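Uncharacterized protein (Bacteroides caccae, PDB 4L7A) is of unknown function but is probably a zinc-dependent peptidase. Local coordinates at residues A[25-30]-A[37-42]; A[71-76]-A[141-146]; A[75-78]-A[84-87]; A[204-207]-A[213-216]. One frame throughout, in Å; residues are numbered along the deposited sequence. Where two conformers were deposited one is given.

Contact 1 (A[25-30]-A[37-42])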
loop_
_atom_site.group_PDB
_atom_site.type_symbol
_atom_site.label_atom_id
_atom_site.label_comp_id
_atom_site.label_asym_id
_atom_site.label_seq_id
_atom_site.Cartn_x
_atom_site.Cartn_y
_atom_site.Cartn_z
ATOM N N ARG A 25 -1.585 -17.525 16.981
ATOM C CA ARG A 25 -0.860 -16.960 18.131
ATOM C C ARG A 25 0.078 -15.852 17.634
ATOM O O ARG A 25 0.097 -14.769 18.184
ATOM C CB ARG A 25 -0.098 -18.055 18.933
ATOM C CG ARG A 25 -0.174 -17.908 20.470
ATOM C CD ARG A 25 0.699 -18.948 21.264
ATOM N NE ARG A 25 2.101 -18.524 21.431
ATOM C CZ ARG A 25 3.158 -19.083 20.836
ATOM N NH1 ARG A 25 3.021 -20.128 20.041
ATOM N NH2 ARG A 25 4.359 -18.613 21.068
ATOM N N TRP A 26 0.836 -16.126 16.572
ATOM C CA TRP A 26 1.767 -15.142 16.026
ATOM C C TRP A 26 1.024 -13.881 15.558
ATOM O O TRP A 26 1.520 -12.770 15.732
ATOM C CB TRP A 26 2.563 -15.790 14.916
ATOM C CG TRP A 26 3.626 -14.971 14.388
ATOM C CD1 TRP A 26 4.925 -15.008 14.765
ATOM C CD2 TRP A 26 3.517 -13.912 13.410
ATOM N NE1 TRP A 26 5.643 -14.082 14.056
ATOM C CE2 TRP A 26 4.818 -13.410 13.201
ATOM C CE3 TRP A 26 2.461 -13.390 12.653
ATOM C CZ2 TRP A 26 5.105 -12.393 12.292
ATOM C CZ3 TRP A 26 2.740 -12.377 11.721
ATOM C CH2 TRP A 26 4.053 -11.892 11.555
ATOM N N LEU A 27 -0.155 -14.051 14.961
ATOM C CA LEU A 27 -0.932 -12.907 14.468
ATOM C C LEU A 27 -1.466 -12.092 15.662
ATOM O O LEU A 27 -1.471 -10.836 15.638
ATOM C CB LEU A 27 -2.071 -13.346 13.572
ATOM C CG LEU A 27 -1.574 -13.937 12.255
ATOM C CD1 LEU A 27 -2.708 -14.662 11.563
ATOM C CD2 LEU A 27 -1.025 -12.851 11.342
ATOM N N LEU A 28 -1.920 -12.775 16.697
ATOM C CA LEU A 28 -2.360 -12.049 17.891
ATOM C C LEU A 28 -1.242 -11.115 18.371
ATOM O O LEU A 28 -1.462 -9.943 18.632
ATOM C CB LEU A 28 -2.730 -13.033 18.976
ATOM C CG LEU A 28 -3.144 -12.487 20.349
ATOM C CD1 LEU A 28 -4.338 -11.557 20.226
ATOM C CD2 LEU A 28 -3.503 -13.643 21.318
ATOM N N GLU A 29 -0.030 -11.657 18.417
ATOM C CA GLU A 29 1.095 -10.960 18.993
ATOM C C GLU A 29 1.693 -9.908 18.053
ATOM O O GLU A 29 2.193 -8.912 18.511
ATOM C CB GLU A 29 2.128 -11.974 19.504
ATOM C CG GLU A 29 1.530 -12.904 20.613
ATOM C CD GLU A 29 2.364 -14.140 20.936
ATOM O OE1 GLU A 29 3.428 -14.382 20.339
ATOM O OE2 GLU A 29 1.937 -14.892 21.811
ATOM N N ASN A 30 1.635 -10.118 16.753
ATOM C CA ASN A 30 2.276 -9.193 15.855
ATOM C C ASN A 30 1.359 -8.194 15.103
ATOM O O ASN A 30 1.867 -7.281 14.495
ATOM C CB ASN A 30 3.101 -9.944 14.807
ATOM C CG ASN A 30 4.364 -10.536 15.379
ATOM O OD1 ASN A 30 5.402 -9.908 15.358
ATOM N ND2 ASN A 30 4.258 -11.722 15.954
ATOM N N ILE A 37 -5.076 -4.776 14.334
ATOM C CA ILE A 37 -5.421 -5.227 12.992
ATOM C C ILE A 37 -5.807 -6.682 13.055
ATOM O O ILE A 37 -5.095 -7.507 13.581
ATOM C CB ILE A 37 -4.261 -5.063 11.985
ATOM C CG1 ILE A 37 -3.897 -3.592 11.820
ATOM C CG2 ILE A 37 -4.645 -5.649 10.665
ATOM C CD1 ILE A 37 -2.565 -3.354 11.104
ATOM N N ASP A 38 -6.926 -7.012 12.458
ATOM C CA ASP A 38 -7.342 -8.397 12.394
ATOM C C ASP A 38 -6.871 -8.917 11.055
ATOM O O ASP A 38 -7.423 -8.568 9.998
ATOM C CB ASP A 38 -8.862 -8.422 12.604
ATOM C CG ASP A 38 -9.456 -9.814 12.665
ATOM O OD1 ASP A 38 -8.732 -10.834 12.787
ATOM O OD2 ASP A 38 -10.697 -9.876 12.556
ATOM N N PHE A 39 -5.868 -9.775 11.059
ATOM C CA PHE A 39 -5.348 -10.384 9.822
ATOM C C PHE A 39 -5.920 -11.783 9.615
ATOM O O PHE A 39 -5.616 -12.684 10.363
ATOM C CB PHE A 39 -3.836 -10.438 9.942
ATOM C CG PHE A 39 -3.079 -10.820 8.677
ATOM C CD1 PHE A 39 -3.060 -12.120 8.209
ATOM C CD2 PHE A 39 -2.245 -9.885 8.034
ATOM C CE1 PHE A 39 -2.302 -12.457 7.123
ATOM C CE2 PHE A 39 -1.477 -10.228 6.923
ATOM C CZ PHE A 39 -1.534 -11.523 6.461
ATOM N N LYS A 40 -6.727 -11.980 8.582
ATOM C CA LYS A 40 -7.429 -13.252 8.404
ATOM C C LYS A 40 -6.897 -14.041 7.207
ATOM O O LYS A 40 -6.733 -13.496 6.109
ATOM C CB LYS A 40 -8.917 -13.008 8.227
ATOM C CG LYS A 40 -9.575 -12.264 9.369
ATOM C CD LYS A 40 -11.068 -12.459 9.319
ATOM C CE LYS A 40 -11.788 -11.588 10.326
ATOM N NZ LYS A 40 -13.247 -11.728 10.130
ATOM N N TYR A 41 -6.597 -15.314 7.436
ATOM C CA TYR A 41 -6.179 -16.201 6.371
ATOM C C TYR A 41 -7.070 -17.399 6.232
ATOM O O TYR A 41 -7.104 -18.003 5.160
ATOM C CB TYR A 41 -4.754 -16.647 6.564
ATOM C CG TYR A 41 -4.574 -17.545 7.725
ATOM C CD1 TYR A 41 -4.480 -17.033 9.005
ATOM C CD2 TYR A 41 -4.510 -18.913 7.550
ATOM C CE1 TYR A 41 -4.333 -17.884 10.110
ATOM C CE2 TYR A 41 -4.385 -19.768 8.634
ATOM C CZ TYR A 41 -4.271 -19.237 9.914
ATOM O OH TYR A 41 -4.165 -20.087 10.963
ATOM N N ARG A 42 -7.807 -17.736 7.285
ATOM C CA ARG A 42 -8.651 -18.929 7.271
ATOM C C ARG A 42 -9.846 -18.635 6.378
ATOM O O ARG A 42 -10.569 -17.655 6.591
ATOM C CB ARG A 42 -9.102 -19.300 8.682
ATOM C CG ARG A 42 -8.006 -19.855 9.643
ATOM C CD ARG A 42 -8.530 -19.767 11.093
ATOM N NE ARG A 42 -7.662 -20.336 12.121
ATOM C CZ ARG A 42 -7.574 -21.616 12.392
ATOM N NH1 ARG A 42 -8.260 -22.501 11.693
ATOM N NH2 ARG A 42 -6.752 -22.032 13.333
#

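Contact 2 (A[71-76]-A[141-146])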
loop_
_atom_site.group_PDB
_atom_site.type_symbol
_atom_site.label_atom_id
_atom_site.label_comp_id
_atom_site.label_asym_id
_atom_site.label_seq_id
_atom_site.Cartn_x
_atom_site.Cartn_y
_atom_site.Cartn_z
ATOM N N HIS A 71 6.994 -6.250 7.900
ATOM C CA HIS A 71 8.377 -5.723 7.730
ATOM C C HIS A 71 8.489 -4.481 6.842
ATOM O O HIS A 71 9.254 -3.557 7.146
ATOM C CB HIS A 71 9.297 -6.789 7.145
ATOM C CG HIS A 71 10.732 -6.404 7.164
ATOM N ND1 HIS A 71 11.455 -6.322 8.342
ATOM C CD2 HIS A 71 11.573 -6.038 6.172
ATOM C CE1 HIS A 71 12.694 -5.967 8.066
ATOM N NE2 HIS A 71 12.792 -5.783 6.759
ATOM N N CYS A 72 7.692 -4.460 5.775
ATOM C CA CYS A 72 7.822 -3.437 4.720
ATOM C C CYS A 72 6.876 -2.235 4.820
ATOM O O CYS A 72 7.114 -1.185 4.183
ATOM C CB CYS A 72 7.647 -4.091 3.379
ATOM S SG CYS A 72 8.926 -5.302 3.040
ATOM N N TRP A 73 5.833 -2.368 5.610
ATOM C CA TRP A 73 4.891 -1.271 5.867
ATOM C C TRP A 73 4.825 -0.977 7.371
ATOM O O TRP A 73 5.314 0.081 7.818
ATOM C CB TRP A 73 3.529 -1.488 5.188
ATOM C CG TRP A 73 2.408 -0.886 5.935
ATOM C CD1 TRP A 73 2.289 0.401 6.377
ATOM C CD2 TRP A 73 1.275 -1.577 6.398
ATOM N NE1 TRP A 73 1.144 0.526 7.142
ATOM C CE2 TRP A 73 0.497 -0.685 7.128
ATOM C CE3 TRP A 73 0.807 -2.878 6.218
ATOM C CZ2 TRP A 73 -0.745 -1.055 7.678
ATOM C CZ3 TRP A 73 -0.410 -3.254 6.836
ATOM C CH2 TRP A 73 -1.142 -2.337 7.549
ATOM N N LEU A 74 4.319 -1.924 8.169
ATOM C CA LEU A 74 4.016 -1.632 9.563
ATOM C C LEU A 74 5.261 -1.228 10.343
ATOM O O LEU A 74 5.260 -0.203 10.966
ATOM C CB LEU A 74 3.356 -2.806 10.240
ATOM C CG LEU A 74 1.908 -3.077 9.877
ATOM C CD1 LEU A 74 1.514 -4.460 10.348
ATOM C CD2 LEU A 74 0.987 -2.072 10.498
ATOM N N GLU A 75 6.349 -1.969 10.186
ATOM C CA GLU A 75 7.598 -1.620 10.821
ATOM C C GLU A 75 8.288 -0.391 10.251
ATOM O O GLU A 75 9.073 0.247 10.965
ATOM C CB GLU A 75 8.567 -2.797 10.864
ATOM C CG GLU A 75 8.187 -3.834 11.925
ATOM C CD GLU A 75 9.196 -4.984 11.952
ATOM O OE1 GLU A 75 10.416 -4.763 11.817
ATOM O OE2 GLU A 75 8.774 -6.116 12.048
ATOM N N ALA A 76 7.983 -0.040 9.000
ATOM C CA ALA A 76 8.588 1.133 8.390
ATOM C C ALA A 76 7.980 2.402 8.953
ATOM O O ALA A 76 8.646 3.380 9.319
ATOM C CB ALA A 76 8.429 1.071 6.855
ATOM N N VAL A 141 -1.082 0.588 -3.686
ATOM C CA VAL A 141 -2.479 0.853 -3.285
ATOM C C VAL A 141 -2.653 0.963 -1.771
ATOM O O VAL A 141 -3.423 1.798 -1.281
ATOM C CB VAL A 141 -3.425 -0.236 -3.817
ATOM C CG1 VAL A 141 -4.777 -0.007 -3.332
ATOM C CG2 VAL A 141 -3.427 -0.152 -5.355
HETATM N N MSE A 142 -1.940 0.147 -1.026
HETATM C CA MSE A 142 -2.010 0.242 0.417
HETATM C C MSE A 142 -1.578 1.610 0.953
HETATM O O MSE A 142 -2.325 2.227 1.692
HETATM C CB MSE A 142 -1.220 -0.890 1.098
HETATM C CG MSE A 142 -1.924 -2.250 0.916
HETATM SE SE MSE A 142 -0.749 -3.758 1.350
HETATM C CE MSE A 142 -1.237 -3.848 3.243
ATOM N N HIS A 143 -0.368 2.056 0.589
ATOM C CA HIS A 143 0.087 3.377 1.014
ATOM C C HIS A 143 -0.858 4.467 0.561
ATOM O O HIS A 143 -1.041 5.470 1.239
ATOM C CB HIS A 143 1.518 3.708 0.547
ATOM C CG HIS A 143 2.544 2.806 1.132
ATOM N ND1 HIS A 143 2.819 2.787 2.490
ATOM C CD2 HIS A 143 3.314 1.840 0.573
ATOM C CE1 HIS A 143 3.736 1.870 2.736
ATOM N NE2 HIS A 143 4.038 1.261 1.597
ATOM N N HIS A 144 -1.489 4.277 -0.575
ATOM C CA HIS A 144 -2.438 5.274 -1.059
ATOM C C HIS A 144 -3.599 5.361 -0.034
ATOM O O HIS A 144 -3.972 6.426 0.389
ATOM C CB HIS A 144 -2.948 4.937 -2.470
ATOM C CG HIS A 144 -4.114 5.771 -2.921
ATOM N ND1 HIS A 144 -4.098 6.505 -4.086
ATOM C CD2 HIS A 144 -5.347 5.953 -2.386
ATOM C CE1 HIS A 144 -5.265 7.117 -4.241
ATOM N NE2 HIS A 144 -6.055 6.766 -3.234
ATOM N N GLU A 145 -4.165 4.233 0.337
ATOM C CA GLU A 145 -5.318 4.186 1.275
ATOM C C GLU A 145 -4.950 4.642 2.662
ATOM O O GLU A 145 -5.760 5.320 3.308
ATOM C CB GLU A 145 -5.869 2.795 1.333
ATOM C CG GLU A 145 -6.492 2.342 -0.012
ATOM C CD GLU A 145 -7.779 3.097 -0.330
ATOM O OE1 GLU A 145 -8.591 3.337 0.617
ATOM O OE2 GLU A 145 -7.966 3.489 -1.496
ATOM N N PHE A 146 -3.740 4.309 3.119
ATOM C CA PHE A 146 -3.306 4.801 4.418
ATOM C C PHE A 146 -3.188 6.320 4.412
ATOM O O PHE A 146 -3.655 6.970 5.337
ATOM C CB PHE A 146 -2.047 4.133 4.910
ATOM C CG PHE A 146 -2.096 2.637 4.854
ATOM C CD1 PHE A 146 -3.291 1.942 4.916
ATOM C CD2 PHE A 146 -0.931 1.911 4.718
ATOM C CE1 PHE A 146 -3.302 0.546 4.835
ATOM C CE2 PHE A 146 -0.948 0.532 4.671
ATOM C CZ PHE A 146 -2.126 -0.143 4.719
HETATM O O HOH W 1 5.920 -0.822 1.708
#

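Contact 3 (A[75-78]-A[84-87])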
loop_
_atom_site.group_PDB
_atom_site.type_symbol
_atom_site.label_atom_id
_atom_site.label_comp_id
_atom_site.label_asym_id
_atom_site.label_seq_id
_atom_site.Cartn_x
_atom_site.Cartn_y
_atom_site.Cartn_z
ATOM N N GLU A 75 6.349 -1.969 10.186
ATOM C CA GLU A 75 7.598 -1.620 10.821
ATOM C C GLU A 75 8.288 -0.391 10.251
ATOM O O GLU A 75 9.073 0.247 10.965
ATOM C CB GLU A 75 8.567 -2.797 10.864
ATOM C CG GLU A 75 8.187 -3.834 11.925
ATOM C CD GLU A 75 9.196 -4.984 11.952
ATOM O OE1 GLU A 75 10.416 -4.763 11.817
ATOM O OE2 GLU A 75 8.774 -6.116 12.048
ATOM N N ALA A 76 7.983 -0.040 9.000
ATOM C CA ALA A 76 8.588 1.133 8.390
ATOM C C ALA A 76 7.980 2.402 8.953
ATOM O O ALA A 76 8.646 3.380 9.319
ATOM C CB ALA A 76 8.429 1.071 6.855
ATOM N N TYR A 77 6.680 2.382 8.993
ATOM C CA TYR A 77 5.911 3.435 9.609
ATOM C C TYR A 77 6.300 3.575 11.085
ATOM O O TYR A 77 6.484 4.701 11.547
ATOM C CB TYR A 77 4.421 3.165 9.455
ATOM C CG TYR A 77 3.802 3.503 8.093
ATOM C CD1 TYR A 77 4.542 3.501 6.915
ATOM C CD2 TYR A 77 2.421 3.801 7.997
ATOM C CE1 TYR A 77 3.935 3.822 5.653
ATOM C CE2 TYR A 77 1.816 4.074 6.796
ATOM C CZ TYR A 77 2.575 4.099 5.620
ATOM O OH TYR A 77 1.945 4.416 4.473
ATOM N N ASP A 78 6.472 2.457 11.796
ATOM C CA ASP A 78 6.879 2.526 13.190
ATOM C C ASP A 78 8.242 3.180 13.295
ATOM O O ASP A 78 8.417 4.072 14.089
ATOM C CB ASP A 78 7.014 1.148 13.855
ATOM C CG ASP A 78 5.691 0.482 14.152
ATOM O OD1 ASP A 78 4.639 1.158 14.170
ATOM O OD2 ASP A 78 5.728 -0.752 14.410
ATOM N N ASP A 84 2.112 5.316 17.257
ATOM C CA ASP A 84 0.865 6.074 17.196
ATOM C C ASP A 84 0.497 6.493 15.803
ATOM O O ASP A 84 -0.660 6.450 15.401
ATOM C CB ASP A 84 0.959 7.315 18.074
ATOM C CG ASP A 84 0.894 6.972 19.542
ATOM O OD1 ASP A 84 0.301 5.947 19.866
ATOM O OD2 ASP A 84 1.454 7.698 20.378
ATOM N N PHE A 85 1.500 6.846 15.031
ATOM C CA PHE A 85 1.285 7.183 13.612
ATOM C C PHE A 85 0.790 5.962 12.856
ATOM O O PHE A 85 -0.229 5.983 12.136
ATOM C CB PHE A 85 2.605 7.700 13.020
ATOM C CG PHE A 85 2.611 7.778 11.535
ATOM C CD1 PHE A 85 1.916 8.782 10.888
ATOM C CD2 PHE A 85 3.344 6.894 10.796
ATOM C CE1 PHE A 85 1.911 8.877 9.529
ATOM C CE2 PHE A 85 3.378 6.977 9.386
ATOM C CZ PHE A 85 2.653 7.965 8.754
ATOM N N THR A 86 1.503 4.855 13.029
ATOM C CA THR A 86 1.127 3.613 12.339
ATOM C C THR A 86 -0.288 3.236 12.641
ATOM O O THR A 86 -1.052 2.932 11.728
ATOM C CB THR A 86 2.078 2.457 12.702
ATOM O OG1 THR A 86 3.414 2.909 12.527
ATOM C CG2 THR A 86 1.860 1.230 11.807
ATOM N N ARG A 87 -0.657 3.301 13.916
ATOM C CA ARG A 87 -2.005 2.973 14.322
ATOM C C ARG A 87 -3.006 3.930 13.732
ATOM O O ARG A 87 -4.140 3.551 13.515
ATOM C CB ARG A 87 -2.155 2.921 15.869
ATOM C CG ARG A 87 -1.460 1.689 16.483
ATOM C CD ARG A 87 -1.145 1.849 17.990
ATOM N NE ARG A 87 -2.389 1.882 18.748
ATOM C CZ ARG A 87 -3.161 0.813 19.025
ATOM N NH1 ARG A 87 -2.855 -0.421 18.610
ATOM N NH2 ARG A 87 -4.260 0.965 19.749
#

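Contact 4 (A[204-207]-A[213-216])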
loop_
_atom_site.group_PDB
_atom_site.type_symbol
_atom_site.label_atom_id
_atom_site.label_comp_id
_atom_site.label_asym_id
_atom_site.label_seq_id
_atom_site.Cartn_x
_atom_site.Cartn_y
_atom_site.Cartn_z
ATOM N N ALA A 204 1.841 7.901 -2.196
ATOM C CA ALA A 204 2.048 6.487 -2.441
ATOM C C ALA A 204 3.111 6.224 -3.508
ATOM O O ALA A 204 3.891 5.245 -3.384
ATOM C CB ALA A 204 0.766 5.838 -2.879
ATOM N N CYS A 205 3.125 7.049 -4.542
ATOM C CA CYS A 205 4.200 6.921 -5.565
ATOM C C CYS A 205 5.562 7.293 -4.986
ATOM O O CYS A 205 6.562 6.590 -5.182
ATOM C CB CYS A 205 3.910 7.755 -6.794
ATOM S SG CYS A 205 2.469 7.175 -7.772
ATOM N N PHE A 206 5.609 8.393 -4.249
ATOM C CA PHE A 206 6.847 8.815 -3.664
ATOM C C PHE A 206 7.401 7.744 -2.728
ATOM O O PHE A 206 8.609 7.462 -2.767
ATOM C CB PHE A 206 6.694 10.135 -2.904
ATOM C CG PHE A 206 7.994 10.692 -2.426
ATOM C CD1 PHE A 206 8.936 11.154 -3.337
ATOM C CD2 PHE A 206 8.293 10.714 -1.082
ATOM C CE1 PHE A 206 10.178 11.663 -2.923
ATOM C CE2 PHE A 206 9.518 11.237 -0.644
ATOM C CZ PHE A 206 10.470 11.720 -1.582
ATOM N N LEU A 207 6.532 7.104 -1.938
ATOM C CA LEU A 207 7.005 6.136 -0.997
ATOM C C LEU A 207 7.446 4.816 -1.622
ATOM O O LEU A 207 8.289 4.183 -1.076
ATOM C CB LEU A 207 5.966 5.883 0.124
ATOM C CG LEU A 207 5.704 7.035 1.074
ATOM C CD1 LEU A 207 4.687 6.621 2.173
ATOM C CD2 LEU A 207 7.037 7.455 1.715
ATOM N N GLN A 213 12.276 5.137 -11.436
ATOM C CA GLN A 213 10.883 5.219 -11.849
ATOM C C GLN A 213 10.324 6.634 -11.599
ATOM O O GLN A 213 9.585 7.189 -12.396
ATOM C CB GLN A 213 10.045 4.156 -11.098
ATOM C CG GLN A 213 8.616 4.120 -11.574
ATOM C CD GLN A 213 7.771 3.003 -10.951
ATOM O OE1 GLN A 213 8.193 2.222 -10.085
ATOM N NE2 GLN A 213 6.576 2.929 -11.421
ATOM N N TRP A 214 10.678 7.198 -10.462
ATOM C CA TRP A 214 10.250 8.559 -10.114
ATOM C C TRP A 214 10.816 9.558 -11.104
ATOM O O TRP A 214 10.101 10.403 -11.633
ATOM C CB TRP A 214 10.661 8.912 -8.668
ATOM C CG TRP A 214 10.252 10.303 -8.263
ATOM C CD1 TRP A 214 11.010 11.427 -8.365
ATOM C CD2 TRP A 214 8.977 10.733 -7.766
ATOM N NE1 TRP A 214 10.289 12.521 -7.929
ATOM C CE2 TRP A 214 9.047 12.122 -7.554
ATOM C CE3 TRP A 214 7.794 10.075 -7.445
ATOM C CZ2 TRP A 214 7.970 12.871 -7.033
ATOM C CZ3 TRP A 214 6.716 10.825 -6.934
ATOM C CH2 TRP A 214 6.814 12.193 -6.753
ATOM N N GLU A 215 12.086 9.436 -11.374
ATOM C CA GLU A 215 12.759 10.278 -12.379
ATOM C C GLU A 215 12.167 10.091 -13.754
ATOM O O GLU A 215 12.073 11.038 -14.514
ATOM C CB GLU A 215 14.270 9.964 -12.446
ATOM C CG GLU A 215 15.084 10.515 -11.274
ATOM C CD GLU A 215 14.809 12.009 -10.965
ATOM O OE1 GLU A 215 14.726 12.854 -11.902
ATOM O OE2 GLU A 215 14.652 12.352 -9.766
ATOM N N ASN A 216 11.748 8.885 -14.096
ATOM C CA ASN A 216 11.129 8.720 -15.386
ATOM C C ASN A 216 9.831 9.560 -15.465
ATOM O O ASN A 216 9.506 10.168 -16.499
ATOM C CB ASN A 216 10.827 7.258 -15.663
ATOM C CG ASN A 216 10.283 7.067 -17.047
ATOM O OD1 ASN A 216 10.935 7.413 -18.032
ATOM N ND2 ASN A 216 9.090 6.548 -17.147
#

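Contact 1 (A[25-30]-A[37-42])
Leu-27 carries its side of this contact alone, its two methyl groups shared between Phe-39 and Tyr-41. CD2 lies 3.8 Å from CD1 of Phe-39 and also touches CG and CB, so it meets the root of that side chain rather than the far end of the ring. The other branch of Leu-27 reaches along the strand: its CD1 is 3.7 Å from the backbone O of Phe-39 and 3.9 Å from CE1 of Tyr-41. Both rings are approached obliquely, and no hydrogen bond crosses between the segments. Phe-39 has CG anti to its backbone N (chi1 -170°), whereas Tyr-41 holds CG between backbone N and carbonyl carbon (chi1 69°), and each ring receives one branch of the forked leucine. On the helix, CD2 of Leu-27 also meets the edge of the Trp-26 indole, in its plane. Asn-30 lays its amide over a face of that indole; its ND2 donates to Trp-26 O at 2.9 Å with an N-H...O angle of 167°, and this oxygen also accepts from the Asn-30 backbone N. Farther out, Asp-24 of the same helix hydrogen-bonds Tyr-41 OH and forms a salt bridge with Arg-42, while Ala-66 and Leu-96 touch Phe-39. Strand 38-40 runs parallel to strand 93-98 as an outer strand of the mixed sheet. Between 25-30 and 37-42 the contact is made by carbon atoms and one carbonyl oxygen, so it probably depends on burial of apolar surface.

Contact 2 (A[71-76]-A[141-146])
Trp-73 turns its indole toward Phe-146 through a chi1 of 149°, well off a staggered value, within a wider pi-type turn of its helix. Phe-146 answers with CG anti to its carbonyl carbon. The two make an offset stack: the centroids of the five-membered ring of Trp-73 and the ring of Phe-146 are 4.4 Å apart, their planes inclined by 29°. The closest carbons of this pair are modelled too near each other, so their exact spacing is doubtful. Leu-74 CG lies over the opposite indole face. At the six-membered end, the selenomethionine Met-142 bends at its last torsion to bring CE within 3.7 Å of Trp-73 CZ3. His-143 comes in obliquely, its CE1 4.2 Å from Trp-73 CB. Its NE2 is 2.8 Å from a water, in the imidazole plane, that donates to Cys-72 O at 2.8 Å; its ND1 pairs with Tyr-77 OH. The helix segments run nearly parallel, at 26° and 11.9 Å apart, a gap filled by this aromatic cluster. His-144 and Glu-145 open an HExxH sequence, and His-144 is hydrogen-bonded to Glu-201; helix 131-153 is consistent with the active-site helix of a zincin.

Contact 3 (A[75-78]-A[84-87])
Thr-86 OG1 donates to Asp-78 OD1 at 2.7 Å, the shortest polar link between the segments. It meets the oxygen on its anti side, 32° out of the carboxylate plane. Gly-82 O, in the intervening turn, is a second acceptor for the same hydroxyl, whose single proton is probably shared or alternates between the two. The second carboxylate oxygen of Asp-78, OD2, is taken by Tyr-35 OH, which leaves both oxygens engaged. Thr-86 directs OG1 beside its own backbone N (chi1 -50°), where the hydroxyl also presses on Tyr-77, 3.2 Å from CB. Next to it, Phe-85 brings its ring end against Tyr-77: CE2 is 3.6 Å from Tyr-77 CD2, and CZ lies over one face of the tyrosine. The two ring planes are inclined by 41° with centroids 5.3 Å apart. The Phe-85 ring is further enclosed by Leu-150, Met-240 and Trp-244. The arrangement is that of two consecutive helices, 59-81 and 83-88, folded back on each other across a tight turn, with the Thr-86 to Asp-78 hydrogen bond beside the Tyr-77 and Phe-85 rings.

Contact 4 (A[204-207]-A[213-216])
Trp-214 gives up the most surface here, Phe-206 the next most, and Cys-205 fills in beside them. The phenyl edge of Phe-206 points at the indole face in a T-shaped pair: the ring of Phe-206 and the six-membered ring of Trp-214 have centroids 5.4 Å apart and planes at 77°. CD1 of Phe-206 is the atom that stands over that face, 4.2 Å from both CH2 and CZ2 of Trp-214 and displaced toward the rim. Trp-214 extends its indole with CG anti to the backbone N (chi1 180°), far enough to lay the outer corner of its benzo ring on the backbone of helix 195-208. There CZ3 of Trp-214 is 3.8 Å from the backbone N of Phe-206 and 4.1 Å from its CB. Cys-205 comes in at the indole edge, close to the ring plane, with its CB 4.2 Å from Trp-214 CZ3. No hydrogen bond joins the segments. Val-187, Ile-229 and Leu-233 also touch the indole, whereas Phe-206 leans on Leu-248 and Arg-252 of helix 248-260. The contact thus joins the consecutive helices 195-208 and 211-244 across their short connection, a pairing of sequence neighbours in which Ala-204 of the first helix lies on His-143 and His-144 of helix 131-153.

How the contacts relate
Along the chain the contacts open in the order 1, 2, 3, 4, although contacts 2 and 3 both start on helix 59-81 and share Glu-75 and Ala-76. Contact 2 lies centrally, about 5 Å from the centre of the chain. Its centre is about 9 Å from that of contact 3, 15 Å from contact 4 and 17 Å from contact 1, and it touches all three. Contacts 1 and 4, about 31 Å apart between centres, lie on opposite sides of the chain's centre. Ile-37 packs on Leu-74, joining the sheet margin to helix 59-81. Helix 131-153 is flanked by helices 59-81 and 195-208, among others, consistent with the HExxH helix lying at the centre of the fold.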